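Local coordinates for RidA family protein (Mycobacterium tuberculosis, PDB 3I7T) that is of unknown function but belongs to the YjgF/YER057c/UK114 (RidA) family and assembles as a homotrimer, at the interface of chains A and B. Residues are numbered along the deposited sequence; one frame, centred on the assembly and turned at random. Chains: chain A/B, Putative uncharacterized protein.

The interface of chains A and B. Residues chain A 67-68, 96; chain B 30-32, 116-117.
A:Arg68 reaches across to chain B and forms a salt bridge with B:Asp117, NH2 to the carboxylate oxygen OD1 at 2.7 Å. The contact is part of a subunit interface of the YjgF/YER057c/UK114 homotrimer. In this family the clefts between subunits carry the conserved ligand sites. Here A:Arg68 joins two subunits.

The guanidinium and carboxylate planes stand nearly perpendicular, 89° apart. NH2 meets OD1 from above the carboxylate plane, so the pair is not a flat two-pronged one. NH1 donates to the backbone O of B:Val31 at 3.1 Å, again from above the carbonyl plane. NH2 also makes a weak bond to the backbone O of B:Ala116, which lies at the guanidinium edge. A water at the same rim links NE, 2.7 Å away, to B:Asp117 OD1. The guanidinium is thus held at all three nitrogens, which should fix its rotation. The nearby carboxylate would probably favour its positive charge.

The A:Arg68 chain leaves strand 66-73 extended, with CG anti to the backbone N (chi1 176°). It then bends at chi3 (-59°), which turns the head toward strands 28-35 and 112-119 of chain B. Two valines pack against the same side of the guanidinium. A:Val96, from the same chain as the arginine, sets CG2 3.7 Å above the guanidinium plane, toward the rim. B:Val30, from the partner, packs its CB 3.4 Å from NH2. The two valines also touch each other through their CG2 methyls at 3.8 Å. Farther along, A:Val96 CB rests on the backbone of B:Ala32, and B:Val30 CG2 packs near the carbonyl O of A:Val67.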
loop_
_atom_site.group_PDB
_atom_site.type_symbol
_atom_site.label_atom_id
_atom_site.label_comp_id
_atom_site.label_asym_id
_atom_site.label_seq_id
_atom_site.Cartn_x
_atom_site.Cartn_y
_atom_site.Cartn_z
ATOM N N VAL A 67 -11.069 5.300 -4.509
ATOM C CA VAL A 67 -11.274 3.921 -4.941
ATOM C C VAL A 67 -10.644 2.959 -3.948
ATOM O O VAL A 67 -11.019 1.779 -3.891
ATOM C CB VAL A 67 -10.695 3.634 -6.359
ATOM C CG1 VAL A 67 -11.461 4.435 -7.453
ATOM C CG2 VAL A 67 -9.193 3.924 -6.409
ATOM N N ARG A 68 -9.678 3.459 -3.184
ATOM C CA ARG A 68 -9.010 2.648 -2.167
ATOM C C ARG A 68 -8.641 3.439 -0.918
ATOM O O ARG A 68 -8.125 4.560 -1.005
ATOM C CB ARG A 68 -7.740 1.974 -2.723
ATOM C CG ARG A 68 -6.984 1.186 -1.624
ATOM C CD ARG A 68 -5.580 0.682 -2.019
ATOM N NE ARG A 68 -5.530 -0.208 -3.184
ATOM C CZ ARG A 68 -5.716 -1.531 -3.142
ATOM N NH1 ARG A 68 -6.026 -2.146 -2.001
ATOM N NH2 ARG A 68 -5.621 -2.248 -4.254
ATOM N N VAL A 96 -12.442 0.070 -1.943
ATOM C CA VAL A 96 -11.863 -1.110 -1.279
ATOM C C VAL A 96 -11.037 -0.632 -0.085
ATOM O O VAL A 96 -10.589 0.516 -0.066
ATOM C CB VAL A 96 -10.991 -1.930 -2.242
ATOM C CG1 VAL A 96 -11.754 -2.172 -3.568
ATOM C CG2 VAL A 96 -9.640 -1.214 -2.482
ATOM N N VAL B 30 -8.820 -2.100 -8.490
ATOM C CA VAL B 30 -8.199 -2.345 -7.184
ATOM C C VAL B 30 -8.982 -3.372 -6.368
ATOM O O VAL B 30 -10.209 -3.412 -6.405
ATOM C CB VAL B 30 -8.012 -1.041 -6.371
ATOM C CG1 VAL B 30 -7.077 -0.118 -7.114
ATOM C CG2 VAL B 30 -9.340 -0.368 -6.125
ATOM N N VAL B 31 -8.253 -4.215 -5.652
ATOM C CA VAL B 31 -8.833 -5.266 -4.849
ATOM C C VAL B 31 -8.479 -5.039 -3.371
ATOM O O VAL B 31 -7.327 -4.712 -3.020
ATOM C CB VAL B 31 -8.368 -6.658 -5.359
ATOM C CG1 VAL B 31 -9.085 -7.812 -4.619
ATOM C CG2 VAL B 31 -8.632 -6.770 -6.863
ATOM N N ALA B 32 -9.490 -5.201 -2.517
ATOM C CA ALA B 32 -9.344 -5.075 -1.067
ATOM C C ALA B 32 -8.319 -6.057 -0.504
ATOM O O ALA B 32 -8.034 -7.085 -1.120
ATOM C CB ALA B 32 -10.715 -5.324 -0.384
ATOM N N ALA B 116 -4.295 -6.507 -4.137
ATOM C CA ALA B 116 -3.846 -6.522 -5.514
ATOM C C ALA B 116 -4.298 -5.262 -6.262
ATOM O O ALA B 116 -5.382 -4.722 -5.995
ATOM C CB ALA B 116 -4.345 -7.773 -6.222
ATOM N N ASP B 117 -3.443 -4.797 -7.180
ATOM C CA ASP B 117 -3.810 -3.763 -8.137
ATOM C C ASP B 117 -3.665 -4.357 -9.515
ATOM O O ASP B 117 -2.704 -5.086 -9.794
ATOM C CB ASP B 117 -2.899 -2.538 -8.021
ATOM C CG ASP B 117 -3.019 -1.864 -6.677
ATOM O OD1 ASP B 117 -4.133 -1.430 -6.336
ATOM O OD2 ASP B 117 -2.001 -1.774 -5.961
HETATM O O HOH W 1 -4.281 1.185 -5.082
#